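Local coordinates for protein hydrolase (Bacteroides thetaiotaomicron, PDB 2OBB) that is of unknown function but binds magnesium and is probably a hydrolase of the HAD type, at residues A[23-27]-A[28-32]; A[60-64]-A[65-69]. All blocks are in the same frame, centred on the assembly; numbering follows the deposited sequence.

Contact 1. Residues A[23-27]-A[28-32]; sequences GEEIP and FAVET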
# COMPACT_ATOMS: atom_id res chain seq x y z
N GLY A 23 -8.14 14.16 -11.98
CA GLY A 23 -7.24 15.32 -12.01
C GLY A 23 -6.31 15.30 -13.21
O GLY A 23 -6.38 14.38 -14.02
N GLU A 24 -5.45 16.33 -13.32
CA GLU A 24 -4.35 16.35 -14.27
C GLU A 24 -3.38 15.21 -13.95
O GLU A 24 -3.29 14.77 -12.81
CB GLU A 24 -3.57 17.66 -14.16
CG GLU A 24 -4.40 18.93 -14.32
CD GLU A 24 -4.43 19.43 -15.75
OE1 GLU A 24 -4.42 20.68 -15.95
OE2 GLU A 24 -4.45 18.58 -16.67
N GLU A 25 -2.66 14.74 -14.96
CA GLU A 25 -1.72 13.68 -14.77
C GLU A 25 -0.57 14.15 -13.88
O GLU A 25 -0.08 15.28 -14.00
CB GLU A 25 -1.19 13.21 -16.12
CG GLU A 25 -0.32 11.95 -16.03
CD GLU A 25 0.33 11.59 -17.34
OE1 GLU A 25 -0.11 12.11 -18.37
OE2 GLU A 25 1.30 10.78 -17.33
N ILE A 26 -0.15 13.30 -12.96
CA ILE A 26 1.11 13.56 -12.27
C ILE A 26 2.23 13.42 -13.30
O ILE A 26 2.24 12.46 -14.07
CB ILE A 26 1.30 12.62 -11.12
CG1 ILE A 26 0.05 12.67 -10.20
CG2 ILE A 26 2.62 12.92 -10.37
CD1 ILE A 26 -0.08 13.90 -9.38
N PRO A 27 3.15 14.42 -13.37
CA PRO A 27 4.16 14.39 -14.42
C PRO A 27 4.75 13.01 -14.61
O PRO A 27 5.10 12.35 -13.64
CB PRO A 27 5.20 15.38 -13.91
CG PRO A 27 4.36 16.44 -13.25
CD PRO A 27 3.31 15.61 -12.51
N PHE A 28 4.76 12.55 -15.87
CA PHE A 28 5.47 11.33 -16.29
C PHE A 28 4.91 10.05 -15.71
O PHE A 28 5.55 9.00 -15.82
CB PHE A 28 6.97 11.46 -16.03
CG PHE A 28 7.53 12.75 -16.57
CD1 PHE A 28 7.73 12.91 -17.94
CD2 PHE A 28 7.81 13.82 -15.72
CE1 PHE A 28 8.20 14.14 -18.45
CE2 PHE A 28 8.30 15.03 -16.20
CZ PHE A 28 8.48 15.20 -17.58
N ALA A 29 3.71 10.12 -15.14
CA ALA A 29 3.11 8.93 -14.52
C ALA A 29 2.90 7.84 -15.56
O ALA A 29 3.49 6.74 -15.47
CB ALA A 29 1.78 9.28 -13.77
N VAL A 30 2.10 8.16 -16.58
CA VAL A 30 1.70 7.19 -17.62
C VAL A 30 2.89 6.64 -18.44
O VAL A 30 3.09 5.42 -18.60
CB VAL A 30 0.68 7.79 -18.59
CG1 VAL A 30 0.49 6.84 -19.74
CG2 VAL A 30 -0.63 8.05 -17.88
N GLU A 31 3.68 7.55 -18.94
CA GLU A 31 4.93 7.17 -19.54
C GLU A 31 5.82 6.25 -18.68
O GLU A 31 6.43 5.33 -19.21
CB GLU A 31 5.66 8.44 -19.95
CG GLU A 31 7.11 8.29 -20.15
CD GLU A 31 7.73 9.59 -20.60
OE1 GLU A 31 6.97 10.43 -21.17
OE2 GLU A 31 8.96 9.76 -20.37
N THR A 32 5.93 6.52 -17.38
CA THR A 32 6.85 5.74 -16.52
C THR A 32 6.28 4.33 -16.34
O THR A 32 7.01 3.32 -16.34
CB THR A 32 7.11 6.44 -15.12
OG1 THR A 32 7.66 7.75 -15.34
CG2 THR A 32 8.09 5.64 -14.24
O HOH W 1 3.16 10.47 -18.91

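Contact 2. Residues A[60-64]-A[65-69]; sequences WCRAR and GLEFY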
# COMPACT_ATOMS: atom_id res chain seq x y z
N TRP A 60 -9.70 6.59 -19.06
CA TRP A 60 -8.75 7.69 -19.05
C TRP A 60 -7.33 7.14 -19.28
O TRP A 60 -6.53 7.72 -20.03
CB TRP A 60 -8.86 8.44 -17.71
CG TRP A 60 -7.97 9.63 -17.60
CD1 TRP A 60 -8.31 10.94 -17.84
CD2 TRP A 60 -6.57 9.62 -17.27
NE1 TRP A 60 -7.20 11.75 -17.66
CE2 TRP A 60 -6.12 10.97 -17.31
CE3 TRP A 60 -5.66 8.61 -16.97
CZ2 TRP A 60 -4.79 11.33 -17.04
CZ3 TRP A 60 -4.32 8.97 -16.67
CH2 TRP A 60 -3.91 10.32 -16.73
N CYS A 61 -7.02 6.00 -18.66
CA CYS A 61 -5.71 5.38 -18.89
C CYS A 61 -5.58 4.79 -20.28
O CYS A 61 -4.55 5.00 -20.94
CB CYS A 61 -5.40 4.32 -17.84
SG CYS A 61 -5.20 5.02 -16.20
N ARG A 62 -6.60 4.05 -20.72
CA ARG A 62 -6.61 3.44 -22.06
C ARG A 62 -6.35 4.49 -23.15
O ARG A 62 -5.57 4.25 -24.07
CB ARG A 62 -7.96 2.76 -22.29
CG ARG A 62 -8.14 2.20 -23.69
CD ARG A 62 -9.45 1.43 -23.88
NE ARG A 62 -9.58 0.33 -22.93
CZ ARG A 62 -10.50 0.25 -21.95
NH1 ARG A 62 -10.49 -0.81 -21.15
NH2 ARG A 62 -11.42 1.22 -21.78
N ALA A 63 -6.99 5.65 -23.02
CA ALA A 63 -6.85 6.73 -24.00
C ALA A 63 -5.42 7.28 -24.12
O ALA A 63 -5.08 7.93 -25.09
CB ALA A 63 -7.82 7.85 -23.67
N ARG A 64 -4.60 7.02 -23.10
CA ARG A 64 -3.21 7.42 -23.09
C ARG A 64 -2.32 6.21 -23.37
O ARG A 64 -1.10 6.23 -23.17
CB ARG A 64 -2.89 8.09 -21.75
CG ARG A 64 -3.32 9.56 -21.71
CD ARG A 64 -3.74 10.07 -20.34
NE ARG A 64 -4.39 11.37 -20.45
CZ ARG A 64 -5.71 11.55 -20.63
NH1 ARG A 64 -6.53 10.51 -20.70
NH2 ARG A 64 -6.21 12.78 -20.74
N GLY A 65 -2.96 5.15 -23.84
CA GLY A 65 -2.26 3.92 -24.18
C GLY A 65 -1.73 3.17 -22.99
O GLY A 65 -0.74 2.44 -23.11
N LEU A 66 -2.36 3.37 -21.83
CA LEU A 66 -2.02 2.59 -20.63
C LEU A 66 -3.14 1.62 -20.30
O LEU A 66 -4.28 2.02 -19.99
CB LEU A 66 -1.69 3.50 -19.42
CG LEU A 66 -1.56 2.87 -18.03
CD1 LEU A 66 -0.46 1.77 -17.96
CD2 LEU A 66 -1.34 3.96 -16.95
N GLU A 67 -2.80 0.33 -20.38
CA GLU A 67 -3.73 -0.77 -20.18
C GLU A 67 -3.18 -1.69 -19.12
O GLU A 67 -1.98 -2.00 -19.12
CB GLU A 67 -3.95 -1.52 -21.49
CG GLU A 67 -5.40 -1.64 -21.86
CD GLU A 67 -5.65 -1.72 -23.37
OE1 GLU A 67 -4.97 -2.52 -24.09
OE2 GLU A 67 -6.55 -0.98 -23.85
N PHE A 68 -4.06 -2.12 -18.21
CA PHE A 68 -3.66 -2.86 -17.02
C PHE A 68 -3.73 -4.37 -17.18
O PHE A 68 -4.61 -4.88 -17.88
CB PHE A 68 -4.47 -2.38 -15.80
CG PHE A 68 -4.14 -0.98 -15.40
CD1 PHE A 68 -2.97 -0.71 -14.70
CD2 PHE A 68 -4.96 0.07 -15.79
CE1 PHE A 68 -2.64 0.59 -14.38
CE2 PHE A 68 -4.64 1.38 -15.47
CZ PHE A 68 -3.49 1.63 -14.77
N TYR A 69 -2.80 -5.08 -16.54
CA TYR A 69 -2.93 -6.54 -16.45
C TYR A 69 -4.27 -6.88 -15.87
O TYR A 69 -4.90 -7.85 -16.30
CB TYR A 69 -1.85 -7.19 -15.58
CG TYR A 69 -1.98 -8.70 -15.44
CD1 TYR A 69 -1.73 -9.56 -16.52
CD2 TYR A 69 -2.36 -9.27 -14.24
CE1 TYR A 69 -1.86 -10.96 -16.39
CE2 TYR A 69 -2.49 -10.65 -14.10
CZ TYR A 69 -2.23 -11.49 -15.16
OH TYR A 69 -2.36 -12.84 -14.98

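Contact 1. Residues A[23-27]-A[28-32]
Glu25 reaches forward to the first turn of helix 29-38 and accepts the N-H of Val30 there, while a type II beta turn from Ile26 to Ala29 swings the chain from the preceding loop into the helix. The turn is closed by Ala29 N to Ile26 O (3.0 Å), and Phe28, with positive phi, occupies the N-cap position. Glu25 is fully stretched, chi1 of -172° placing CG opposite the backbone N, and is thus long enough to bring its carboxylate to the amide of Val30. OE2 takes that N-H at 2.8 Å in a fairly straight bond (162°), on its anti side and 30° out of the carboxylate plane. The two side chains cross at about a right angle: CG2 of Val30 lies 3.7 Å from Glu25 CD, and the aliphatic part of Glu25 passes the methyl of Ala29 on its way. A negative group at the N-terminal end of a helix would be expected to interact favourably with the helix dipole. An alanine in place of Glu25 would remove this carboxylate and would probably leave the Val30 amide without its side-chain acceptor. Within the turn, Pro27 CB sits 3.5 Å from Phe28 CD2. Outside the segment, Trp60 of helix 51-62 packs on both Glu25 and Val30, and Trp106 covers Ile26 and Ala29. The carboxylate also extends its grip by one residue through a water, which donates to Glu25 OE2 and accepts from Glu31 N at 3.0 Å.

Contact 2. Residues A[60-64]-A[65-69]
This is a helix C-cap: a Schellman motif that ends helix 51-62 and turns the chain toward strand 70-71 at one margin of the parallel sheet. Leu66 N bonds back to Cys61 O at 2.9 Å and Gly65 N to Arg62 O at 2.8 Å, with Gly65 as the C-prime residue. Its phi is positive (70°), and a CB there would run into Arg64 O. Cys61 O also accepts from Arg64 N, the two amides arriving from opposite faces of its carbonyl plane. Beneath the backbone lies a small apolar cluster. Cys61 SG, anti to its carbonyl carbon (chi1 -66°), meets the edge of the Phe68 ring near its plane, 3.8 Å from CE2, a sulfur-aromatic contact made at the rim. Leu66 CD2 comes to 4.1 Å from the same sulfur. Leu66 and Phe68 both continue inward onto Leu43 of strand 42-45. On the outer side, Arg62 bends at chi3 and Glu67 OE2 approaches the edge of its guanidinium; the bridge from NE is weak, at 3.4 Å, with the two flat groups 48° apart. The stronger partner of Arg62 is Glu59, through NH2. Arg64 folds back along the helix, so that NH1 donates to Trp60 O at 2.9 Å, above one face of the indole, toward its rim. Backbone bonds thus fix the turn, Cys61, Leu66 and Phe68 pack together on the side facing strand 42-45, and the Arg62-Glu67 pair probably adds only a modest electrostatic tie on the exposed one.

Contact 1 comes first along the chain and contact 2 follows in series, their centres about 12 Å apart. One starts helix 29-38 and the other ends helix 51-62; strand 42-45, in the middle of the parallel sheet, lies between these helices in sequence. The contacts touch directly: Val30 CG1 packs 4.0 Å from Leu66 CB, its CG2 stands 4.0 Å from Trp60 CZ3, and Glu25 CG rests near the same indole. The start of one helix is thus packed against the end of the other. The magnesium ion lies about 9 Å from the side chain of Ile26 and about 13 Å from that of Phe68; its protein ligands are Asp9, Asp11 and Asp97, none of them in either contact.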